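Local coordinates for trehalose monomycolate exporter MmpL3 (Mycobacterium tuberculosis, PDB 7NVH), which exports trehalose monomycolate, a mycolic-acid-bearing glycolipid, across the inner membrane and probably draws on the proton gradient, as in other RND-family transporters, at residues D640-A652 and I665-A678. Sequence-based numbering, arbitrary orientation.
Sequences DYEVFLVSRMVEA and IGTAATGRIITAAA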
loop_
_atom_site.group_PDB
_atom_site.type_symbol
_atom_site.label_atom_id
_atom_site.label_comp_id
_atom_site.label_asym_id
_atom_site.label_seq_id
_atom_site.Cartn_x
_atom_site.Cartn_y
_atom_site.Cartn_z
ATOM N N ASP A 640 -17.598 4.763 -2.541
ATOM C CA ASP A 640 -17.653 6.003 -3.330
ATOM C C ASP A 640 -18.506 5.720 -4.538
ATOM O O ASP A 640 -19.431 6.444 -4.765
ATOM C CB ASP A 640 -16.281 6.450 -3.772
ATOM C CG ASP A 640 -15.536 7.190 -2.689
ATOM O OD1 ASP A 640 -15.908 7.024 -1.521
ATOM O OD2 ASP A 640 -14.600 7.925 -3.031
ATOM N N TYR A 641 -18.216 4.674 -5.264
ATOM C CA TYR A 641 -18.973 4.432 -6.487
ATOM C C TYR A 641 -20.449 4.207 -6.183
ATOM O O TYR A 641 -21.319 4.645 -6.946
ATOM C CB TYR A 641 -18.375 3.262 -7.260
ATOM C CG TYR A 641 -17.192 3.674 -8.105
ATOM C CD1 TYR A 641 -16.140 4.389 -7.554
ATOM C CD2 TYR A 641 -17.140 3.373 -9.457
ATOM C CE1 TYR A 641 -15.064 4.778 -8.318
ATOM C CE2 TYR A 641 -16.066 3.758 -10.231
ATOM C CZ TYR A 641 -15.030 4.461 -9.655
ATOM O OH TYR A 641 -13.955 4.851 -10.417
ATOM N N GLU A 642 -20.752 3.553 -5.059
ATOM C CA GLU A 642 -22.145 3.435 -4.642
ATOM C C GLU A 642 -22.761 4.805 -4.387
ATOM O O GLU A 642 -23.914 5.048 -4.753
ATOM C CB GLU A 642 -22.260 2.560 -3.395
ATOM C CG GLU A 642 -21.785 1.134 -3.588
ATOM C CD GLU A 642 -22.757 0.306 -4.399
ATOM O OE1 GLU A 642 -23.979 0.441 -4.184
ATOM O OE2 GLU A 642 -22.296 -0.480 -5.253
ATOM N N VAL A 643 -22.012 5.709 -3.755
ATOM C CA VAL A 643 -22.525 7.055 -3.513
ATOM C C VAL A 643 -22.749 7.786 -4.827
ATOM O O VAL A 643 -23.778 8.441 -5.017
ATOM C CB VAL A 643 -21.579 7.836 -2.586
ATOM C CG1 VAL A 643 -22.010 9.285 -2.496
ATOM C CG2 VAL A 643 -21.601 7.224 -1.216
ATOM N N PHE A 644 -21.799 7.682 -5.753
ATOM C CA PHE A 644 -21.960 8.338 -7.046
ATOM C C PHE A 644 -23.203 7.831 -7.760
ATOM O O PHE A 644 -23.939 8.611 -8.374
ATOM C CB PHE A 644 -20.722 8.110 -7.913
ATOM C CG PHE A 644 -19.499 8.823 -7.425
ATOM C CD1 PHE A 644 -19.593 10.078 -6.858
ATOM C CD2 PHE A 644 -18.251 8.239 -7.542
ATOM C CE1 PHE A 644 -18.468 10.735 -6.409
ATOM C CE2 PHE A 644 -17.122 8.891 -7.097
ATOM C CZ PHE A 644 -17.232 10.142 -6.529
ATOM N N LEU A 645 -23.453 6.524 -7.690
ATOM C CA LEU A 645 -24.617 5.959 -8.361
ATOM C C LEU A 645 -25.916 6.371 -7.679
ATOM O O LEU A 645 -26.868 6.785 -8.350
ATOM C CB LEU A 645 -24.502 4.437 -8.408
ATOM C CG LEU A 645 -25.628 3.704 -9.129
ATOM C CD1 LEU A 645 -25.588 4.024 -10.606
ATOM C CD2 LEU A 645 -25.520 2.210 -8.899
ATOM N N VAL A 646 -25.976 6.274 -6.351
ATOM C CA VAL A 646 -27.239 6.428 -5.637
ATOM C C VAL A 646 -27.575 7.880 -5.308
ATOM O O VAL A 646 -28.740 8.185 -5.029
ATOM C CB VAL A 646 -27.223 5.565 -4.359
ATOM C CG1 VAL A 646 -28.571 5.580 -3.659
ATOM C CG2 VAL A 646 -26.856 4.137 -4.704
ATOM N N SER A 647 -26.602 8.790 -5.349
ATOM C CA SER A 647 -26.911 10.190 -5.087
ATOM C C SER A 647 -27.846 10.748 -6.148
ATOM O O SER A 647 -28.763 11.516 -5.836
ATOM C CB SER A 647 -25.623 11.006 -5.017
ATOM O OG SER A 647 -24.807 10.559 -3.950
ATOM N N ARG A 648 -27.636 10.367 -7.408
ATOM C CA ARG A 648 -28.537 10.797 -8.468
ATOM C C ARG A 648 -29.936 10.231 -8.266
ATOM O O ARG A 648 -30.932 10.922 -8.501
ATOM C CB ARG A 648 -27.980 10.387 -9.829
ATOM C CG ARG A 648 -26.692 11.093 -10.204
ATOM C CD ARG A 648 -26.809 12.592 -10.004
ATOM N NE ARG A 648 -27.607 13.227 -11.047
ATOM C CZ ARG A 648 -27.147 13.537 -12.254
ATOM N NH1 ARG A 648 -25.888 13.275 -12.572
ATOM N NH2 ARG A 648 -27.944 14.113 -13.141
ATOM N N MET A 649 -30.034 8.972 -7.831
ATOM C CA MET A 649 -31.343 8.383 -7.571
ATOM C C MET A 649 -32.056 9.103 -6.435
ATOM O O MET A 649 -33.260 9.367 -6.517
ATOM C CB MET A 649 -31.203 6.896 -7.246
ATOM C CG MET A 649 -30.190 6.154 -8.090
ATOM S SD MET A 649 -30.149 4.403 -7.673
ATOM C CE MET A 649 -29.386 3.720 -9.136
ATOM N N VAL A 650 -31.331 9.418 -5.362
ATOM C CA VAL A 650 -31.934 10.122 -4.236
ATOM C C VAL A 650 -32.365 11.520 -4.653
ATOM O O VAL A 650 -33.422 12.010 -4.236
ATOM C CB VAL A 650 -30.963 10.162 -3.043
ATOM C CG1 VAL A 650 -31.601 10.876 -1.882
ATOM C CG2 VAL A 650 -30.573 8.761 -2.628
ATOM N N GLU A 651 -31.553 12.187 -5.475
ATOM C CA GLU A 651 -31.921 13.503 -5.984
ATOM C C GLU A 651 -33.177 13.433 -6.840
ATOM O O GLU A 651 -34.061 14.290 -6.730
ATOM C CB GLU A 651 -30.757 14.086 -6.783
ATOM C CG GLU A 651 -31.127 15.252 -7.672
ATOM C CD GLU A 651 -29.942 15.782 -8.450
ATOM O OE1 GLU A 651 -28.805 15.352 -8.167
ATOM O OE2 GLU A 651 -30.149 16.625 -9.347
ATOM N N ALA A 652 -33.275 12.416 -7.697
ATOM C CA ALA A 652 -34.444 12.285 -8.559
ATOM C C ALA A 652 -35.691 11.935 -7.759
ATOM O O ALA A 652 -36.794 12.377 -8.096
ATOM C CB ALA A 652 -34.185 11.232 -9.636
ATOM N N ILE A 665 -33.695 7.274 -13.830
ATOM C CA ILE A 665 -32.940 8.515 -14.007
ATOM C C ILE A 665 -31.605 8.459 -13.277
ATOM O O ILE A 665 -30.573 8.867 -13.825
ATOM C CB ILE A 665 -33.765 9.755 -13.604
ATOM C CG1 ILE A 665 -35.002 9.938 -14.497
ATOM C CG2 ILE A 665 -32.904 11.000 -13.627
ATOM C CD1 ILE A 665 -36.255 9.263 -14.089
ATOM N N GLY A 666 -31.584 7.936 -12.050
ATOM C CA GLY A 666 -30.355 7.958 -11.278
ATOM C C GLY A 666 -29.215 7.220 -11.949
ATOM O O GLY A 666 -28.088 7.715 -11.992
ATOM N N THR A 667 -29.485 6.032 -12.484
ATOM C CA THR A 667 -28.438 5.240 -13.114
ATOM C C THR A 667 -28.426 5.350 -14.631
ATOM O O THR A 667 -27.668 4.625 -15.281
ATOM C CB THR A 667 -28.550 3.769 -12.705
ATOM O OG1 THR A 667 -27.406 3.053 -13.184
ATOM C CG2 THR A 667 -29.782 3.155 -13.283
ATOM N N ALA A 668 -29.240 6.227 -15.213
ATOM C CA ALA A 668 -29.084 6.575 -16.617
ATOM C C ALA A 668 -28.381 7.904 -16.819
ATOM O O ALA A 668 -27.734 8.097 -17.852
ATOM C CB ALA A 668 -30.448 6.618 -17.311
ATOM N N ALA A 669 -28.491 8.825 -15.861
ATOM C CA ALA A 669 -27.789 10.095 -15.969
ATOM C C ALA A 669 -26.308 9.960 -15.652
ATOM O O ALA A 669 -25.498 10.746 -16.156
ATOM C CB ALA A 669 -28.429 11.127 -15.042
ATOM N N THR A 670 -25.935 8.983 -14.828
ATOM C CA THR A 670 -24.560 8.832 -14.376
ATOM C C THR A 670 -23.858 7.633 -14.996
ATOM O O THR A 670 -22.723 7.336 -14.616
ATOM C CB THR A 670 -24.513 8.712 -12.854
ATOM O OG1 THR A 670 -23.159 8.848 -12.407
ATOM C CG2 THR A 670 -25.029 7.356 -12.423
ATOM N N GLY A 671 -24.500 6.935 -15.932
ATOM C CA GLY A 671 -23.899 5.723 -16.468
ATOM C C GLY A 671 -22.593 5.990 -17.191
ATOM O O GLY A 671 -21.571 5.357 -16.909
ATOM N N ARG A 672 -22.604 6.948 -18.118
ATOM C CA ARG A 672 -21.393 7.263 -18.868
ATOM C C ARG A 672 -20.308 7.814 -17.956
ATOM O O ARG A 672 -19.128 7.481 -18.110
ATOM C CB ARG A 672 -21.704 8.257 -19.983
ATOM C CG ARG A 672 -20.572 8.426 -20.974
ATOM C CD ARG A 672 -20.722 9.700 -21.783
ATOM N NE ARG A 672 -20.176 9.550 -23.126
ATOM C CZ ARG A 672 -19.839 10.566 -23.912
ATOM N NH1 ARG A 672 -19.989 11.812 -23.487
ATOM N NH2 ARG A 672 -19.348 10.337 -25.121
ATOM N N ILE A 673 -20.688 8.662 -17.001
ATOM C CA ILE A 673 -19.703 9.272 -16.117
ATOM C C ILE A 673 -19.044 8.217 -15.239
ATOM O O ILE A 673 -17.822 8.226 -15.050
ATOM C CB ILE A 673 -20.356 10.384 -15.279
ATOM C CG1 ILE A 673 -20.977 11.435 -16.196
ATOM C CG2 ILE A 673 -19.334 11.030 -14.370
ATOM C CD1 ILE A 673 -20.064 11.876 -17.320
ATOM N N ILE A 674 -19.832 7.289 -14.694
ATOM C CA ILE A 674 -19.263 6.248 -13.848
ATOM C C ILE A 674 -18.409 5.298 -14.675
ATOM O O ILE A 674 -17.356 4.839 -14.217
ATOM C CB ILE A 674 -20.375 5.507 -13.087
ATOM C CG1 ILE A 674 -20.939 6.400 -11.984
ATOM C CG2 ILE A 674 -19.840 4.229 -12.479
ATOM C CD1 ILE A 674 -21.955 5.714 -11.107
ATOM N N THR A 675 -18.833 4.994 -15.903
ATOM C CA THR A 675 -18.007 4.160 -16.772
ATOM C C THR A 675 -16.666 4.823 -17.054
ATOM O O THR A 675 -15.616 4.173 -16.992
ATOM C CB THR A 675 -18.746 3.870 -18.078
ATOM O OG1 THR A 675 -19.855 3.002 -17.818
ATOM C CG2 THR A 675 -17.821 3.209 -19.083
ATOM N N ALA A 676 -16.679 6.123 -17.351
ATOM C CA ALA A 676 -15.436 6.834 -17.621
ATOM C C ALA A 676 -14.548 6.888 -16.385
ATOM O O ALA A 676 -13.326 6.737 -16.485
ATOM C CB ALA A 676 -15.737 8.242 -18.131
ATOM N N ALA A 677 -15.139 7.114 -15.210
ATOM C CA ALA A 677 -14.351 7.147 -13.983
ATOM C C ALA A 677 -13.727 5.789 -13.691
ATOM O O ALA A 677 -12.560 5.702 -13.285
ATOM C CB ALA A 677 -15.223 7.601 -12.814
ATOM N N ALA A 678 -14.493 4.716 -13.891
ATOM C CA ALA A 678 -13.956 3.375 -13.702
ATOM C C ALA A 678 -12.820 3.101 -14.674
ATOM O O ALA A 678 -11.801 2.523 -14.290
ATOM C CB ALA A 678 -15.064 2.337 -13.865
#
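Gly666 sits against the backbone of Met649, the two CA atoms 3.9 Å apart. Having no side chain, the glycine lets helix 640-652 and helix 665-669 approach to 7.4 Å between axes, at an angle of 130°. Met649 CG lies over Gly666 CA. Beyond CG the methionine chain is extended, which carries CE alongside Thr667 CB at 3.7 Å. Leu645 CD1 flanks the same threonine at CB and OG1. Leu645 CD1 also meets Thr670 CG2 at 3.8 Å. This is the tightly packed, buried part.

Past Thr670 the chain turns, and helix 671-678 runs nearly antiparallel to 640-652, with the axes now 10.6 Å apart. Ile674 bridges the wider gap. CG1 is anti to its carbonyl carbon (chi1 -73°) and chi2 is extended (-175°), which sends CD1 to the backbone N and CB of Leu645. Tyr641 extends past Ile674 in the opposite direction and brings its ring edge to Ala678 CB, 4.0 Å from CE2.

Arg648 CB still packs on Gly666, but its guanidinium end is looser and partly exposed. Ala669 CB rests over one face there, 3.6 Å from NH2. Salt bridges Arg648-Glu262 and Glu651-Arg259 tie helix 624-654 to helix 248-265.

Helices 624-654 and 671-689 belong to the transmembrane region. Tyr641 OH bonds Asp251, and Asp640 bonds Tyr252, consistent with the proton-relay pairs of MmpL3. Side-chain packing between the segments is largely apolar, around a glycine, while the polar ends of Tyr641 and Arg648 turn to Asp251 and Glu262.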